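Local coordinates for endosialidase (Enterobacteria phage phi92, PDB 4HIZ), which cleaves polysialic acid chains internally as an endosialidase, hydrolysing both alpha-2,8 and alpha-2,9 linkages of the sialic acid polymer, at the interface of chains A and B. Coordinates in Å, arbitrary orientation; residue numbers count along the deposited sequence, not the author numbering. Chains: chain A/B, Endosialidase.

The interface of chains A and B. Residues chain A 664-665, 671, 674; chain B 654, 664, 674.
The isobutyl group of B:Leu664 lies against one face of the A:Trp671 indole. Its CG is anti to the backbone N (chi1 -179°), which sends the branch along the ring system: CD2 sits 3.6 Å from the centroid of the five-membered ring, CD1 lies over the six-membered ring, and CB approaches the CD2-CE3 side of the benzo ring, 3.7 Å from A:Trp671 CD2. A forked aliphatic chain suits this place because its two methyls can meet both rings at once in CH-pi contact, and the broad flat indole offers one face wide enough for both. The same CD2 methyl also meets A:Leu664 CD2 at 3.8 Å, where the two leucines reach toward each other tip to tip, so one methyl is shared between an aromatic face and an aliphatic neighbour.

At the benzo end of the indole stands B:Phe654, its side chain crossing the tryptophan at about a right angle, with CE2 3.7 Å from A:Trp671 CH2. The flat phenyl can meet the tryptophan here while presenting its edge to A:Leu664 CD1, which lies in the plane of the ring and 4.0 Å from B:Phe654 CD2; these two side chains run alongside each other. On the opposite flank of B:Leu664, A:Val674 lies beside it, pointing the same way, with A:Val674 CG2 4.1 Å from B:Leu664 CD2; a short beta-branched side chain fits alongside the extended backbone here. B:Val674 makes a looser contact farther out.

The polar rim is main chain. A:Gly665 N donates to the carbonyl O of B:Phe654 at 2.7 Å, nearly straight at the hydrogen (177°) although the donor is tilted from the carbonyl plane. Glycine readily adopts the positive phi (78°) found at this point in the loop.

Parallel bridges pair A:Leu664 with B:Phe654 and A:Val674 with B:Leu664, interleaving the chains near their C-terminal ends. This patch lies far from the propellers, at the tip of the intertwined stalk of the trimeric assembly, where it probably helps hold the subunits together.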
ATOM      1  N   LEU A 664      -8.039 -19.419  56.110  1.00 14.61           N
ATOM      2  CA  LEU A 664      -9.091 -19.964  55.242  1.00 13.74           C
ATOM      3  C   LEU A 664     -10.395 -19.399  55.791  1.00 14.37           C
ATOM      4  O   LEU A 664     -10.869 -19.804  56.860  1.00 15.59           O
ATOM      5  CB  LEU A 664      -9.061 -21.477  55.364  1.00 14.79           C
ATOM      6  CG  LEU A 664     -10.014 -22.249  54.459  1.00 15.32           C
ATOM      7  CD1 LEU A 664      -9.830 -21.768  53.006  1.00 15.23           C
ATOM      8  CD2 LEU A 664      -9.688 -23.750  54.614  1.00 15.36           C
ATOM      9  N   GLY A 665     -10.963 -18.445  55.076  1.00 14.49           N
ATOM     10  CA  GLY A 665     -11.983 -17.581  55.674  1.00 15.63           C
ATOM     11  C   GLY A 665     -11.320 -16.522  56.556  1.00 16.57           C
ATOM     12  O   GLY A 665     -10.066 -16.474  56.717  1.00 18.25           O
ATOM     13  N   TRP A 671     -16.967 -19.014  56.104  1.00 14.08           N
ATOM     14  CA  TRP A 671     -17.684 -19.992  55.261  1.00 14.00           C
ATOM     15  C   TRP A 671     -18.933 -20.420  56.015  1.00 14.86           C
ATOM     16  O   TRP A 671     -18.941 -20.450  57.252  1.00 15.63           O
ATOM     17  CB  TRP A 671     -16.817 -21.229  55.017  1.00 14.66           C
ATOM     18  CG  TRP A 671     -15.506 -20.901  54.384  1.00 15.25           C
ATOM     19  CD1 TRP A 671     -14.290 -20.716  55.026  1.00 15.28           C
ATOM     20  CD2 TRP A 671     -15.263 -20.653  52.990  1.00 14.76           C
ATOM     21  NE1 TRP A 671     -13.322 -20.387  54.100  1.00 14.93           N
ATOM     22  CE2 TRP A 671     -13.881 -20.359  52.849  1.00 14.61           C
ATOM     23  CE3 TRP A 671     -16.062 -20.691  51.849  1.00 14.81           C
ATOM     24  CZ2 TRP A 671     -13.296 -20.072  51.617  1.00 14.71           C
ATOM     25  CZ3 TRP A 671     -15.478 -20.405  50.610  1.00 15.15           C
ATOM     26  CH2 TRP A 671     -14.097 -20.122  50.505  1.00 15.05           C
ATOM     27  N   VAL A 674     -18.168 -26.302  56.354  1.00 16.21           N
ATOM     28  CA  VAL A 674     -17.039 -26.953  55.703  1.00 16.34           C
ATOM     29  C   VAL A 674     -17.377 -28.431  55.566  1.00 16.73           C
ATOM     30  O   VAL A 674     -17.840 -29.050  56.529  1.00 17.58           O
ATOM     31  CB  VAL A 674     -15.728 -26.787  56.561  1.00 17.67           C
ATOM     32  CG1 VAL A 674     -14.562 -27.498  55.889  1.00 18.51           C
ATOM     33  CG2 VAL A 674     -15.405 -25.309  56.761  1.00 18.13           C
TER
ATOM     34  N   PHE B 654      -7.735 -16.680  51.849  1.00 12.59           N
ATOM     35  CA  PHE B 654      -8.713 -17.120  50.858  1.00 12.91           C
ATOM     36  C   PHE B 654     -10.058 -17.247  51.570  1.00 13.19           C
ATOM     37  O   PHE B 654     -10.196 -18.027  52.543  1.00 13.15           O
ATOM     38  CB  PHE B 654      -8.275 -18.468  50.269  1.00 13.53           C
ATOM     39  CG  PHE B 654      -9.190 -18.979  49.206  1.00 15.30           C
ATOM     40  CD1 PHE B 654      -9.136 -18.449  47.932  1.00 17.90           C
ATOM     41  CD2 PHE B 654     -10.124 -19.957  49.495  1.00 15.75           C
ATOM     42  CE1 PHE B 654      -9.986 -18.914  46.930  1.00 20.73           C
ATOM     43  CE2 PHE B 654     -10.961 -20.431  48.494  1.00 16.63           C
ATOM     44  CZ  PHE B 654     -10.905 -19.890  47.226  1.00 18.87           C
ATOM     45  N   LEU B 664     -17.858 -24.376  51.824  1.00 14.36           N
ATOM     46  CA  LEU B 664     -16.497 -24.783  51.479  1.00 13.99           C
ATOM     47  C   LEU B 664     -16.563 -26.303  51.360  1.00 14.37           C
ATOM     48  O   LEU B 664     -16.730 -26.997  52.374  1.00 16.00           O
ATOM     49  CB  LEU B 664     -15.543 -24.329  52.589  1.00 13.95           C
ATOM     50  CG  LEU B 664     -14.079 -24.660  52.374  1.00 15.54           C
ATOM     51  CD1 LEU B 664     -13.669 -24.121  50.995  1.00 16.02           C
ATOM     52  CD2 LEU B 664     -13.278 -24.010  53.516  1.00 17.02           C
ATOM     53  N   VAL B 674      -8.831 -31.673  55.768  1.00 16.13           N
ATOM     54  CA  VAL B 674      -8.453 -30.259  55.934  1.00 15.99           C
ATOM     55  C   VAL B 674      -7.220 -30.169  56.830  1.00 16.17           C
ATOM     56  O   VAL B 674      -7.186 -30.758  57.895  1.00 17.57           O
ATOM     57  CB  VAL B 674      -9.626 -29.481  56.580  1.00 17.36           C
ATOM     58  CG1 VAL B 674      -9.314 -28.000  56.682  1.00 18.51           C
ATOM     59  CG2 VAL B 674     -10.916 -29.715  55.757  1.00 17.70           C
TER